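Local coordinates for protein transcriptional regulator (Streptococcus pneumoniae, PDB 2GNP) that is a putative transcriptional regulator, its sugar-binding-type domain probably sensing a small sugar-derived effector, though its precise function is not established, at residues A[123-128]-A[207-212]; A[189-194]-A[211-216]. All blocks are in the same frame, centred on the assembly; numbering follows the deposited sequence.

Contact 1: A[123-128]-A[207-212]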
loop_
_atom_site.group_PDB
_atom_site.type_symbol
_atom_site.label_atom_id
_atom_site.label_comp_id
_atom_site.label_asym_id
_atom_site.label_seq_id
_atom_site.Cartn_x
_atom_site.Cartn_y
_atom_site.Cartn_z
ATOM N N THR A 123 12.040 13.853 -1.850
ATOM C CA THR A 123 10.624 14.192 -1.999
ATOM C C THR A 123 9.967 13.297 -3.053
ATOM O O THR A 123 10.574 13.004 -4.101
ATOM C CB THR A 123 10.527 15.676 -2.482
ATOM O OG1 THR A 123 11.139 16.525 -1.489
ATOM C CG2 THR A 123 9.124 16.088 -2.641
ATOM N N ILE A 124 8.744 12.871 -2.768
ATOM C CA ILE A 124 8.100 11.845 -3.594
ATOM C C ILE A 124 7.903 12.288 -5.068
ATOM O O ILE A 124 8.116 11.497 -5.964
ATOM C CB ILE A 124 6.760 11.371 -2.931
ATOM C CG1 ILE A 124 6.022 10.322 -3.785
ATOM C CG2 ILE A 124 5.866 12.543 -2.628
ATOM C CD1 ILE A 124 6.807 9.034 -4.009
ATOM N N VAL A 125 7.518 13.545 -5.305
ATOM C CA VAL A 125 7.323 14.028 -6.706
ATOM C C VAL A 125 8.316 15.179 -6.988
ATOM O O VAL A 125 8.314 16.203 -6.273
ATOM C CB VAL A 125 5.865 14.571 -6.942
ATOM C CG1 VAL A 125 5.749 15.200 -8.358
ATOM C CG2 VAL A 125 4.806 13.457 -6.731
ATOM N N GLN A 126 9.146 14.990 -8.022
ATOM C CA GLN A 126 10.135 15.986 -8.395
ATOM C C GLN A 126 9.473 16.880 -9.457
ATOM O O GLN A 126 8.461 16.483 -10.083
ATOM C CB GLN A 126 11.397 15.325 -8.958
ATOM C CG GLN A 126 12.072 14.332 -8.010
ATOM C CD GLN A 126 12.724 15.038 -6.849
ATOM O OE1 GLN A 126 12.591 14.621 -5.675
ATOM N NE2 GLN A 126 13.450 16.137 -7.149
ATOM N N GLU A 127 10.065 18.070 -9.628
ATOM C CA GLU A 127 9.665 19.081 -10.634
ATOM C C GLU A 127 9.654 18.586 -12.082
ATOM O O GLU A 127 8.760 18.929 -12.866
ATOM C CB GLU A 127 10.582 20.312 -10.460
ATOM C CG GLU A 127 10.337 21.055 -9.112
ATOM C CD GLU A 127 11.563 21.767 -8.545
ATOM O OE1 GLU A 127 11.664 22.996 -8.753
ATOM O OE2 GLU A 127 12.426 21.118 -7.883
ATOM N N ASN A 128 10.622 17.757 -12.445
ATOM C CA ASN A 128 10.695 17.185 -13.778
ATOM C C ASN A 128 11.473 15.880 -13.820
ATOM O O ASN A 128 12.072 15.474 -12.829
ATOM C CB ASN A 128 11.307 18.179 -14.772
ATOM C CG ASN A 128 12.701 18.608 -14.386
ATOM O OD1 ASN A 128 13.598 17.781 -14.140
ATOM N ND2 ASN A 128 12.905 19.915 -14.331
ATOM N N GLN A 207 4.382 9.892 -13.626
ATOM C CA GLN A 207 5.015 8.566 -13.404
ATOM C C GLN A 207 6.536 8.726 -13.393
ATOM O O GLN A 207 7.227 8.207 -12.509
ATOM C CB GLN A 207 4.594 7.604 -14.532
ATOM C CG GLN A 207 5.377 6.345 -14.565
ATOM C CD GLN A 207 5.023 5.505 -15.754
ATOM O OE1 GLN A 207 5.269 5.895 -16.897
ATOM N NE2 GLN A 207 4.454 4.332 -15.498
ATOM N N GLU A 208 7.045 9.462 -14.380
ATOM C CA GLU A 208 8.510 9.638 -14.582
ATOM C C GLU A 208 9.163 10.668 -13.605
ATOM O O GLU A 208 10.392 10.853 -13.570
ATOM C CB GLU A 208 8.779 9.963 -16.105
ATOM C CG GLU A 208 8.283 8.849 -17.019
ATOM C CD GLU A 208 8.755 8.934 -18.480
ATOM O OE1 GLU A 208 8.914 10.066 -18.968
ATOM O OE2 GLU A 208 8.943 7.850 -19.101
ATOM N N ARG A 209 8.360 11.339 -12.799
ATOM C CA ARG A 209 8.835 12.338 -11.875
ATOM C C ARG A 209 8.800 11.794 -10.423
ATOM O O ARG A 209 9.142 12.534 -9.500
ATOM C CB ARG A 209 7.953 13.609 -11.882
ATOM C CG ARG A 209 8.188 14.591 -13.027
ATOM C CD ARG A 209 6.940 15.479 -13.281
ATOM N NE ARG A 209 6.365 16.156 -12.111
ATOM C CZ ARG A 209 5.093 16.495 -12.017
ATOM N NH1 ARG A 209 4.256 16.168 -12.993
ATOM N NH2 ARG A 209 4.636 17.118 -10.940
ATOM N N THR A 210 8.339 10.543 -10.281
ATOM C CA THR A 210 8.004 10.012 -8.933
ATOM C C THR A 210 9.152 9.109 -8.409
ATOM O O THR A 210 9.672 8.246 -9.125
ATOM C CB THR A 210 6.672 9.270 -8.994
ATOM O OG1 THR A 210 5.667 10.197 -9.429
ATOM C CG2 THR A 210 6.278 8.685 -7.602
ATOM N N ILE A 211 9.512 9.360 -7.131
ATOM C CA ILE A 211 10.620 8.672 -6.527
ATOM C C ILE A 211 10.006 7.526 -5.703
ATOM O O ILE A 211 9.822 7.624 -4.491
ATOM C CB ILE A 211 11.507 9.587 -5.635
ATOM C CG1 ILE A 211 12.055 10.772 -6.445
ATOM C CG2 ILE A 211 12.692 8.753 -5.087
ATOM C CD1 ILE A 211 12.840 10.380 -7.667
ATOM N N ALA A 212 9.632 6.466 -6.392
ATOM C CA ALA A 212 8.987 5.308 -5.730
ATOM C C ALA A 212 9.273 4.051 -6.499
ATOM O O ALA A 212 9.601 4.074 -7.688
ATOM C CB ALA A 212 7.464 5.522 -5.718
#
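Arg209 lays its side chain over the backbone of Gln126 to Asn128. Arg209 CG packs 3.6 Å from Asn128 C. The chain bends at chi3 (51°), which turns NE back to Gln126 O. Arg209 NE donates to Gln126 O at 2.9 Å, nearly straight (165°), and the oxygen lies in the guanidinium plane. Arg209 NH2 meets the methyl CG1 of Val125 at 3.4 Å, approaching it obliquely. NH1 is held outside the contact, by a salt bridge to Asp177 and a hydrogen bond to Asn205. The guanidinium is therefore fixed in position and its charge is probably balanced.

Two backbone bonds flank the isolated beta bridge between Val125 and Thr210, beside the type I turn from Gln207 to Thr210. Gln126 N donates to Arg209 O at 2.9 Å, and Ile211 N donates to Ile124 O at 2.8 Å. Ile124 O also receives a CA-H contact from Thr210.

Beyond the bridge mostly carbon atoms meet. Ile124 and Thr210 lie side by side, with CD1 of Ile124 3.6 Å from CG2 of Thr210. The same CD1 also lies against Ile211 O. The Thr210 hydroxyl bonds instead to Leu206 O. CG of Gln126 rests 3.9 Å from CG1 of Ile211.

The bridge ties the loop after strand 116-117 to the loop between helices 204-207 and 215-218. Helix 129-136, N-capped by Asn128, packs on Gln126 and Ile211.

Contact 2: A[189-194]-A[211-216]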
loop_
_atom_site.group_PDB
_atom_site.type_symbol
_atom_site.label_atom_id
_atom_site.label_comp_id
_atom_site.label_asym_id
_atom_site.label_seq_id
_atom_site.Cartn_x
_atom_site.Cartn_y
_atom_site.Cartn_z
ATOM N N GLU A 189 -4.377 5.393 -5.758
ATOM C CA GLU A 189 -2.893 5.265 -5.767
ATOM C C GLU A 189 -2.395 4.187 -4.846
ATOM O O GLU A 189 -3.065 3.817 -3.877
ATOM C CB GLU A 189 -2.113 6.549 -5.552
ATOM C CG GLU A 189 -1.987 7.176 -4.156
ATOM C CD GLU A 189 -1.369 6.400 -2.949
ATOM O OE1 GLU A 189 -0.290 5.703 -2.906
ATOM O OE2 GLU A 189 -2.051 6.503 -1.879
ATOM N N ILE A 190 -1.233 3.660 -5.226
ATOM C CA ILE A 190 -0.518 2.681 -4.408
ATOM C C ILE A 190 0.946 3.011 -4.572
ATOM O O ILE A 190 1.417 3.277 -5.677
ATOM C CB ILE A 190 -0.916 1.232 -4.856
ATOM C CG1 ILE A 190 -0.445 0.168 -3.844
ATOM C CG2 ILE A 190 -0.427 0.890 -6.347
ATOM C CD1 ILE A 190 -1.052 -1.269 -4.148
ATOM N N CYS A 191 1.703 3.027 -3.464
ATOM C CA CYS A 191 3.112 3.432 -3.508
ATOM C C CYS A 191 3.302 4.788 -4.227
ATOM O O CYS A 191 4.298 4.988 -4.890
ATOM C CB CYS A 191 3.992 2.383 -4.159
ATOM S SG CYS A 191 4.065 0.882 -3.133
ATOM N N CYS A 192 2.320 5.655 -4.075
ATOM C CA CYS A 192 2.328 6.998 -4.622
ATOM C C CYS A 192 2.271 7.055 -6.152
ATOM O O CYS A 192 2.625 8.082 -6.747
ATOM C CB CYS A 192 3.555 7.763 -4.041
ATOM S SG CYS A 192 3.456 7.887 -2.219
ATOM N N ARG A 193 1.801 5.979 -6.765
ATOM C CA ARG A 193 1.548 5.904 -8.224
ATOM C C ARG A 193 0.076 5.812 -8.465
ATOM O O ARG A 193 -0.627 5.075 -7.769
ATOM C CB ARG A 193 2.336 4.813 -8.900
ATOM C CG ARG A 193 3.855 5.143 -8.766
ATOM C CD ARG A 193 4.638 3.969 -9.334
ATOM N NE ARG A 193 6.089 4.185 -9.274
ATOM C CZ ARG A 193 6.746 5.041 -10.049
ATOM N NH1 ARG A 193 6.059 5.774 -10.962
ATOM N NH2 ARG A 193 8.081 5.203 -9.925
ATOM N N PHE A 194 -0.372 6.600 -9.441
ATOM C CA PHE A 194 -1.794 6.841 -9.686
ATOM C C PHE A 194 -2.243 5.980 -10.823
ATOM O O PHE A 194 -1.581 5.945 -11.865
ATOM C CB PHE A 194 -2.015 8.349 -9.954
ATOM C CG PHE A 194 -1.749 9.180 -8.705
ATOM C CD1 PHE A 194 -2.778 9.388 -7.800
ATOM C CD2 PHE A 194 -0.468 9.651 -8.400
ATOM C CE1 PHE A 194 -2.552 10.083 -6.633
ATOM C CE2 PHE A 194 -0.237 10.341 -7.173
ATOM C CZ PHE A 194 -1.290 10.560 -6.325
ATOM N N ILE A 211 9.512 9.360 -7.131
ATOM C CA ILE A 211 10.620 8.672 -6.527
ATOM C C ILE A 211 10.006 7.526 -5.703
ATOM O O ILE A 211 9.822 7.624 -4.491
ATOM C CB ILE A 211 11.507 9.587 -5.635
ATOM C CG1 ILE A 211 12.055 10.772 -6.445
ATOM C CG2 ILE A 211 12.692 8.753 -5.087
ATOM C CD1 ILE A 211 12.840 10.380 -7.667
ATOM N N ALA A 212 9.632 6.466 -6.392
ATOM C CA ALA A 212 8.987 5.308 -5.730
ATOM C C ALA A 212 9.273 4.051 -6.499
ATOM O O ALA A 212 9.601 4.074 -7.688
ATOM C CB ALA A 212 7.464 5.522 -5.718
ATOM N N ILE A 213 9.105 2.917 -5.831
ATOM C CA ILE A 213 9.127 1.633 -6.543
ATOM C C ILE A 213 8.174 1.653 -7.728
ATOM O O ILE A 213 7.127 2.239 -7.650
ATOM C CB ILE A 213 8.814 0.464 -5.596
ATOM C CG1 ILE A 213 9.120 -0.892 -6.215
ATOM C CG2 ILE A 213 7.371 0.534 -5.034
ATOM C CD1 ILE A 213 8.959 -2.050 -5.151
ATOM N N SER A 214 8.587 1.046 -8.834
ATOM C CA SER A 214 7.636 0.933 -9.969
ATOM C C SER A 214 6.527 -0.077 -9.699
ATOM O O SER A 214 6.699 -1.020 -8.925
ATOM C CB SER A 214 8.406 0.540 -11.222
ATOM O OG SER A 214 8.882 -0.803 -11.176
ATOM N N LEU A 215 5.373 0.074 -10.373
ATOM C CA LEU A 215 4.310 -0.935 -10.266
ATOM C C LEU A 215 4.811 -2.311 -10.751
ATOM O O LEU A 215 4.512 -3.339 -10.137
ATOM C CB LEU A 215 3.081 -0.496 -11.076
ATOM C CG LEU A 215 2.421 0.782 -10.619
ATOM C CD1 LEU A 215 1.086 0.975 -11.341
ATOM C CD2 LEU A 215 2.152 0.725 -9.119
ATOM N N GLU A 216 5.639 -2.305 -11.814
ATOM C CA GLU A 216 6.294 -3.512 -12.302
ATOM C C GLU A 216 7.080 -4.249 -11.226
ATOM O O GLU A 216 6.913 -5.467 -11.029
ATOM C CB GLU A 216 7.192 -3.128 -13.482
ATOM C CG GLU A 216 8.007 -4.244 -14.087
ATOM C CD GLU A 216 7.179 -5.299 -14.813
ATOM O OE1 GLU A 216 6.001 -5.039 -15.253
ATOM O OE2 GLU A 216 7.711 -6.428 -14.917
#
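Arg193 reaches across to the backbone of Ala212 and Ile213, and this is the tight part of the contact. Its chain is extended from CG to NE, with chi3 at 179°. Arg193 NE donates to Ile213 O at 2.7 Å, and its NH2 donates to Ala212 O at 2.9 Å. Both oxygens sit at the guanidinium edge, close to its plane. Relative to each carbonyl plane the donor stands above it, by 39° at Ile213 and 43° at Ala212. One side chain thus grips two successive carbonyls. NH1 turns elsewhere, to a salt bridge with Glu201 and a hydrogen bond with Gln207 O. These partners together fix the rotation of the buried guanidinium and probably offset its charge.

The methyl of Ala212 presses on the type I' turn from Ile190 to Arg193, its CB lying 3.3 Å from Cys191 O. Glu189, just before the turn, accepts Cys192 N on its OE1.

The remaining packing is apolar and less close. SG of Cys191 touches CG2 of Ile213 at 3.8 Å. CG2 of Ile190 meets CD2 of Leu215 at the same separation of 3.8 Å. Leu215 and Arg193 run alongside in opposing senses, with CG of Leu215 4.1 Å from CD of Arg193.

Toward Ser214 the contact thins out. This residue is partly exposed and its side chain starts away from the hairpin. Its OG caps Asp217 N at the start of helix 215-218, while its CA lies near Arg193 NE.

The turn makes a tight two-residue beta-hairpin of antiparallel strands 188-190 and 193-195. Strand 188-190 pairs with strand 153-160 of the large mixed sheet, whose side chains reach Ile190 and Cys191. Leu218 of helix 215-218 packs on the same two residues.

In the fold
Contacts 1 and 2 have centres about 10 Å apart and share Ile211 and Ala212. The stretch 207-216 thus meets the 123-128 loop first and the 189-194 hairpin next. Arg193 of contact 2 also comes up against contact 1, its NH2 lying 3.5 Å from Thr210 O. Apolar packing joins them too: CD1 of Ile124 is 3.5 Å from CB of Cys192. Contact 2 is nearer the middle of the chain, its centre about 9 Å from the chain's centre against about 18 Å for contact 1. Both fall within the putative sugar-binding domain. No effector site is identified here, so neither contact can be assigned to one.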